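PDB 5I4A: protein argonaute from Marinitoga piezophila, which uses short guide RNAs with a 5'-hydroxyl end to bind complementary single-stranded DNA or RNA targets and cut them. Local coordinates for residues 107-119 against 127-139. Sequence-based numbering, arbitrary orientation.
With nucleotides of chain B.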
loop_
_atom_site.group_PDB
_atom_site.type_symbol
_atom_site.label_atom_id
_atom_site.label_comp_id
_atom_site.label_asym_id
_atom_site.label_seq_id
_atom_site.Cartn_x
_atom_site.Cartn_y
_atom_site.Cartn_z
ATOM N N LYS A 107 11.261 -3.931 16.073
ATOM C CA LYS A 107 10.079 -4.479 15.428
ATOM C C LYS A 107 10.292 -4.425 13.924
ATOM O O LYS A 107 10.927 -3.494 13.416
ATOM C CB LYS A 107 8.818 -3.703 15.836
ATOM C CG LYS A 107 7.504 -4.308 15.362
ATOM C CD LYS A 107 6.334 -3.736 16.153
ATOM C CE LYS A 107 4.993 -4.129 15.556
ATOM N NZ LYS A 107 4.431 -3.051 14.690
ATOM N N LYS A 108 9.769 -5.432 13.221
ATOM C CA LYS A 108 10.006 -5.575 11.790
ATOM C C LYS A 108 9.673 -4.283 11.051
ATOM O O LYS A 108 8.716 -3.582 11.390
ATOM C CB LYS A 108 9.176 -6.738 11.239
ATOM C CG LYS A 108 9.627 -7.257 9.879
ATOM C CD LYS A 108 8.837 -8.497 9.478
ATOM C CE LYS A 108 9.247 -9.007 8.106
ATOM N NZ LYS A 108 8.503 -10.242 7.732
ATOM N N GLY A 109 10.484 -3.966 10.046
ATOM C CA GLY A 109 10.393 -2.687 9.372
ATOM C C GLY A 109 11.257 -1.597 9.961
ATOM O O GLY A 109 11.021 -0.419 9.673
ATOM N N ASN A 110 12.247 -1.954 10.782
ATOM C CA ASN A 110 13.150 -1.000 11.427
ATOM C C ASN A 110 12.397 -0.021 12.323
ATOM O O ASN A 110 12.765 1.151 12.432
ATOM C CB ASN A 110 14.002 -0.249 10.398
ATOM C CG ASN A 110 15.080 -1.125 9.787
ATOM O OD1 ASN A 110 15.744 -1.889 10.487
ATOM N ND2 ASN A 110 15.252 -1.025 8.474
ATOM N N ASN A 111 11.335 -0.501 12.966
ATOM C CA ASN A 111 10.653 0.245 14.012
ATOM C C ASN A 111 11.334 -0.043 15.341
ATOM O O ASN A 111 11.588 -1.206 15.674
ATOM C CB ASN A 111 9.174 -0.135 14.080
ATOM C CG ASN A 111 8.403 0.300 12.853
ATOM O OD1 ASN A 111 7.943 1.436 12.768
ATOM N ND2 ASN A 111 8.255 -0.605 11.893
ATOM N N PHE A 112 11.635 1.012 16.094
ATOM C CA PHE A 112 12.355 0.885 17.356
ATOM C C PHE A 112 11.471 1.408 18.479
ATOM O O PHE A 112 11.173 2.606 18.544
ATOM C CB PHE A 112 13.695 1.609 17.295
ATOM C CG PHE A 112 14.670 0.973 16.347
ATOM C CD1 PHE A 112 15.269 -0.237 16.661
ATOM C CD2 PHE A 112 14.975 1.569 15.135
ATOM C CE1 PHE A 112 16.161 -0.833 15.791
ATOM C CE2 PHE A 112 15.865 0.976 14.261
ATOM C CZ PHE A 112 16.457 -0.225 14.588
ATOM N N ILE A 113 11.062 0.502 19.357
ATOM C CA ILE A 113 10.119 0.800 20.426
ATOM C C ILE A 113 10.905 1.247 21.650
ATOM O O ILE A 113 11.725 0.489 22.178
ATOM C CB ILE A 113 9.257 -0.431 20.744
ATOM C CG1 ILE A 113 8.418 -0.829 19.529
ATOM C CG2 ILE A 113 8.386 -0.186 21.952
ATOM C CD1 ILE A 113 7.727 -2.169 19.687
ATOM N N SER A 114 10.662 2.473 22.102
ATOM C CA SER A 114 11.311 2.949 23.315
ATOM C C SER A 114 10.733 2.250 24.539
ATOM O O SER A 114 9.543 1.926 24.595
ATOM C CB SER A 114 11.150 4.462 23.459
ATOM O OG SER A 114 11.686 4.916 24.691
ATOM N N ASN A 115 11.595 2.014 25.528
ATOM C CA ASN A 115 11.175 1.423 26.790
ATOM C C ASN A 115 11.325 2.361 27.978
ATOM O O ASN A 115 11.038 1.954 29.109
ATOM C CB ASN A 115 11.943 0.123 27.056
ATOM C CG ASN A 115 11.388 -1.050 26.272
ATOM O OD1 ASN A 115 10.282 -1.521 26.542
ATOM N ND2 ASN A 115 12.152 -1.530 25.301
ATOM N N SER A 116 11.768 3.599 27.758
ATOM C CA SER A 116 11.734 4.637 28.781
ATOM C C SER A 116 10.647 5.670 28.545
ATOM O O SER A 116 10.087 6.192 29.510
ATOM C CB SER A 116 13.088 5.354 28.870
ATOM O OG SER A 116 13.217 6.332 27.852
ATOM N N GLU A 117 10.335 5.970 27.285
ATOM C CA GLU A 117 9.264 6.904 26.944
ATOM C C GLU A 117 7.958 6.128 26.774
ATOM O O GLU A 117 7.397 6.000 25.686
ATOM C CB GLU A 117 9.624 7.689 25.689
ATOM C CG GLU A 117 10.941 8.429 25.798
ATOM C CD GLU A 117 10.955 9.405 26.955
ATOM O OE1 GLU A 117 10.031 10.243 27.033
ATOM O OE2 GLU A 117 11.877 9.322 27.794
ATOM N N VAL A 118 7.485 5.595 27.897
ATOM C CA VAL A 118 6.282 4.773 27.946
ATOM C C VAL A 118 5.333 5.364 28.978
ATOM O O VAL A 118 5.764 5.797 30.053
ATOM C CB VAL A 118 6.612 3.307 28.295
ATOM C CG1 VAL A 118 5.410 2.407 28.047
ATOM C CG2 VAL A 118 7.831 2.825 27.519
ATOM N N PHE A 119 4.042 5.381 28.657
ATOM C CA PHE A 119 3.027 5.774 29.623
ATOM C C PHE A 119 1.791 4.909 29.439
ATOM O O PHE A 119 1.396 4.603 28.311
ATOM C CB PHE A 119 2.667 7.267 29.508
ATOM C CG PHE A 119 2.150 7.680 28.155
ATOM C CD1 PHE A 119 0.796 7.610 27.861
ATOM C CD2 PHE A 119 3.014 8.174 27.191
ATOM C CE1 PHE A 119 0.319 8.001 26.624
ATOM C CE2 PHE A 119 2.542 8.568 25.952
ATOM C CZ PHE A 119 1.194 8.481 25.668
ATOM N N VAL A 127 -2.883 -1.081 28.966
ATOM C CA VAL A 127 -2.265 -0.802 27.673
ATOM C C VAL A 127 -1.148 0.214 27.867
ATOM O O VAL A 127 -1.342 1.240 28.530
ATOM C CB VAL A 127 -3.295 -0.294 26.647
ATOM C CG1 VAL A 127 -2.618 -0.028 25.313
ATOM C CG2 VAL A 127 -4.421 -1.304 26.481
ATOM N N ASN A 128 0.016 -0.074 27.287
ATOM C CA ASN A 128 1.164 0.821 27.322
ATOM C C ASN A 128 1.330 1.501 25.969
ATOM O O ASN A 128 1.271 0.842 24.925
ATOM C CB ASN A 128 2.444 0.064 27.680
ATOM C CG ASN A 128 2.693 0.006 29.173
ATOM O OD1 ASN A 128 3.145 -1.009 29.700
ATOM N ND2 ASN A 128 2.402 1.103 29.864
ATOM N N ALA A 129 1.539 2.815 25.993
ATOM C CA ALA A 129 1.819 3.596 24.791
ATOM C C ALA A 129 3.322 3.842 24.740
ATOM O O ALA A 129 3.852 4.672 25.484
ATOM C CB ALA A 129 1.032 4.902 24.790
ATOM N N HIS A 130 4.007 3.114 23.864
ATOM C CA HIS A 130 5.452 3.228 23.716
ATOM C C HIS A 130 5.777 4.201 22.589
ATOM O O HIS A 130 5.373 3.987 21.441
ATOM C CB HIS A 130 6.072 1.865 23.421
ATOM C CG HIS A 130 5.872 0.850 24.503
ATOM N ND1 HIS A 130 6.871 0.491 25.381
ATOM C CD2 HIS A 130 4.793 0.101 24.835
ATOM C CE1 HIS A 130 6.415 -0.427 26.214
ATOM N NE2 HIS A 130 5.157 -0.682 25.904
ATOM N N LEU A 131 6.504 5.268 22.917
ATOM C CA LEU A 131 7.055 6.129 21.881
ATOM C C LEU A 131 7.960 5.306 20.976
ATOM O O LEU A 131 8.826 4.568 21.449
ATOM C CB LEU A 131 7.826 7.292 22.509
ATOM C CG LEU A 131 8.658 8.210 21.608
ATOM C CD1 LEU A 131 7.838 8.776 20.460
ATOM C CD2 LEU A 131 9.263 9.337 22.432
ATOM N N THR A 132 7.741 5.413 19.670
ATOM C CA THR A 132 8.428 4.580 18.697
ATOM C C THR A 132 9.033 5.455 17.610
ATOM O O THR A 132 8.494 6.510 17.265
ATOM C CB THR A 132 7.462 3.540 18.086
ATOM O OG1 THR A 132 6.866 2.770 19.137
ATOM C CG2 THR A 132 8.185 2.596 17.136
ATOM N N TYR A 133 10.174 5.013 17.084
ATOM C CA TYR A 133 10.838 5.674 15.969
ATOM C C TYR A 133 11.124 4.650 14.882
ATOM O O TYR A 133 11.758 3.622 15.143
ATOM C CB TYR A 133 12.143 6.346 16.412
ATOM C CG TYR A 133 11.949 7.605 17.226
ATOM C CD1 TYR A 133 11.610 8.803 16.612
ATOM C CD2 TYR A 133 12.124 7.602 18.605
ATOM C CE1 TYR A 133 11.439 9.960 17.345
ATOM C CE2 TYR A 133 11.956 8.757 19.348
ATOM C CZ TYR A 133 11.615 9.932 18.712
ATOM O OH TYR A 133 11.447 11.083 19.448
ATOM N N LYS A 134 10.646 4.925 13.672
ATOM C CA LYS A 134 10.956 4.118 12.501
ATOM C C LYS A 134 12.055 4.807 11.705
ATOM O O LYS A 134 11.960 6.005 11.413
ATOM C CB LYS A 134 9.719 3.905 11.628
ATOM C CG LYS A 134 10.032 3.230 10.306
ATOM C CD LYS A 134 8.809 2.562 9.705
ATOM C CE LYS A 134 9.144 1.956 8.351
ATOM N NZ LYS A 134 8.090 1.025 7.871
ATOM N N ILE A 135 13.087 4.046 11.349
ATOM C CA ILE A 135 14.316 4.583 10.781
ATOM C C ILE A 135 14.549 3.941 9.421
ATOM O O ILE A 135 14.450 2.717 9.285
ATOM C CB ILE A 135 15.516 4.333 11.714
ATOM C CG1 ILE A 135 15.181 4.750 13.148
ATOM C CG2 ILE A 135 16.720 5.090 11.232
ATOM C CD1 ILE A 135 15.060 6.240 13.343
ATOM N N LYS A 136 14.865 4.763 8.422
ATOM C CA LYS A 136 15.179 4.284 7.083
ATOM C C LYS A 136 16.357 5.071 6.525
ATOM O O LYS A 136 16.603 6.213 6.918
ATOM C CB LYS A 136 13.972 4.401 6.144
ATOM C CG LYS A 136 12.866 3.401 6.436
ATOM C CD LYS A 136 13.381 1.981 6.305
ATOM C CE LYS A 136 12.248 0.973 6.340
ATOM N NZ LYS A 136 12.675 -0.334 5.768
ATOM N N ILE A 137 17.081 4.446 5.600
ATOM C CA ILE A 137 18.293 5.008 5.012
ATOM C C ILE A 137 17.990 5.416 3.577
ATOM O O ILE A 137 17.409 4.636 2.813
ATOM C CB ILE A 137 19.459 4.006 5.066
ATOM C CG1 ILE A 137 19.846 3.716 6.517
ATOM C CG2 ILE A 137 20.655 4.525 4.281
ATOM C CD1 ILE A 137 20.936 2.676 6.657
ATOM N N HIS A 138 18.396 6.629 3.210
ATOM C CA HIS A 138 18.100 7.188 1.901
ATOM C C HIS A 138 19.375 7.711 1.260
ATOM O O HIS A 138 20.214 8.322 1.929
ATOM C CB HIS A 138 17.064 8.308 2.011
ATOM C CG HIS A 138 15.866 7.931 2.821
ATOM N ND1 HIS A 138 14.781 7.273 2.283
ATOM C CD2 HIS A 138 15.588 8.102 4.136
ATOM C CE1 HIS A 138 13.883 7.064 3.229
ATOM N NE2 HIS A 138 14.350 7.555 4.363
ATOM N N ASN A 139 19.517 7.460 -0.036
ATOM C CA ASN A 139 20.660 7.918 -0.822
ATOM C C ASN A 139 20.166 9.032 -1.742
ATOM O O ASN A 139 19.628 8.769 -2.821
ATOM C CB ASN A 139 21.276 6.760 -1.603
ATOM C CG ASN A 139 22.670 7.074 -2.114
ATOM O OD1 ASN A 139 23.122 6.501 -3.105
ATOM N ND2 ASN A 139 23.357 7.987 -1.439
ATOM P P C B 8 0.601 -2.709 9.568
ATOM O OP1 C B 8 0.426 -1.242 9.406
ATOM O OP2 C B 8 0.191 -3.631 8.472
ATOM O "O5'" C B 8 2.135 -2.975 9.894
ATOM C "C5'" C B 8 2.647 -2.727 11.199
ATOM C "C4'" C B 8 3.904 -3.537 11.442
ATOM O "O4'" C B 8 3.570 -4.932 11.640
ATOM C "C3'" C B 8 4.878 -3.557 10.284
ATOM O "O3'" C B 8 5.680 -2.388 10.232
ATOM C "C2'" C B 8 5.660 -4.840 10.521
ATOM O "O2'" C B 8 6.651 -4.644 11.522
ATOM C "C1'" C B 8 4.571 -5.756 11.082
ATOM P P C B 9 5.356 -1.222 9.172
ATOM O OP1 C B 9 6.133 -0.021 9.567
ATOM O OP2 C B 9 3.881 -1.126 9.034
ATOM O "O5'" C B 9 5.955 -1.770 7.801
ATOM C "C5'" C B 9 7.355 -1.946 7.643
ATOM C "C4'" C B 9 7.694 -3.300 7.073
ATOM O "O4'" C B 9 6.718 -4.274 7.523
ATOM C "C3'" C B 9 7.665 -3.414 5.557
ATOM O "O3'" C B 9 8.863 -2.955 4.950
ATOM C "C2'" C B 9 7.413 -4.900 5.342
ATOM O "O2'" C B 9 8.610 -5.641 5.521
ATOM C "C1'" C B 9 6.473 -5.219 6.504
ATOM P P A B 11 15.487 -0.900 2.749
ATOM O OP1 A B 11 14.854 -0.979 4.088
ATOM O OP2 A B 11 16.351 0.258 2.405
ATOM O "O5'" A B 11 16.328 -2.235 2.551
ATOM C "C5'" A B 11 17.276 -2.359 1.503
ATOM C "C4'" A B 11 18.224 -3.492 1.779
ATOM O "O4'" A B 11 19.068 -3.136 2.905
ATOM C "C3'" A B 11 17.547 -4.790 2.198
ATOM O "O3'" A B 11 17.120 -5.600 1.108
ATOM C "C2'" A B 11 18.584 -5.448 3.102
ATOM O "O2'" A B 11 19.590 -6.109 2.348
ATOM C "C1'" A B 11 19.205 -4.233 3.780
ATOM N N9 A B 11 18.516 -3.903 5.040
ATOM C C8 A B 11 17.392 -3.135 5.245
ATOM N N7 A B 11 17.042 -3.041 6.507
ATOM C C5 A B 11 18.005 -3.801 7.166
ATOM C C6 A B 11 18.219 -4.116 8.519
ATOM N N6 A B 11 17.437 -3.683 9.518
ATOM N N1 A B 11 19.276 -4.898 8.816
ATOM C C2 A B 11 20.072 -5.340 7.834
ATOM N N3 A B 11 19.974 -5.116 6.529
ATOM C C4 A B 11 18.912 -4.334 6.270
ATOM P P U B 10 8.932 -1.503 4.261
ATOM O OP1 U B 10 8.875 -0.501 5.351
ATOM O OP2 U B 10 7.886 -1.479 3.209
ATOM O "O5'" U B 10 10.379 -1.471 3.601
ATOM O "O3'" U B 10 14.327 -1.006 1.644
#
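OP1 of C9 in the guide RNA (chain B) is gripped from both strands: Lys-134 NZ lies 2.8 Å from it, and Asn-111 ND2 donates to it at 3.2 Å. The Lys-134 chain, with CG anti to its backbone N (chi1 172°) and extended beyond, runs past Asn-111 OD1, itself bonded to Lys-151, and carries NZ on to OP1 of U10. Asn-111 also uses ND2 on Lys-108 O, which fixes the turn of its amide. Lys-136 NZ takes the next phosphate, 2.8 Å from OP1 of A11, while the Asn-110 amide meets the Hoogsteen edge of the A11 base by two weak bonds, OD1 accepting from N6 and ND2 donating to N7. Gly-109 lies against C9, where a CB would clash with C5' of that nucleotide. This end of the linker L1 hairpin holds consecutive phosphates of the guide, C9 to A11. Its strands pair antiparallel, Phe-112 and Tyr-133 exchanging both backbone bonds, until the chain turns a corner at Asn-115 to Glu-117. There His-130 bridges this corner: ND1 donates in its ring plane to Ser-114 O at 3.1 Å, and Val-118 CG1 sits over the ring face, 3.6 Å from its centroid. A leucine in place of His-130 would probably leave Ser-114 O without this donor and Val-118 without its flat ring. Ser-114 OG accepts from Glu-117 N, an ST motif, and Leu-131 N bonds to Glu-117 O beyond it. Pairing then resumes; Phe-119, its CG between backbone N and carbonyl carbon (chi1 59°), lays its ring over Ala-129 CB. Strand 105-107 pairs with 111-120, and strand 143-156 flanks 127-140 on its other edge. Helix 84-101 packs against the Phe-112 and Ile-135 side, where Phe-99 stacks on Phe-112.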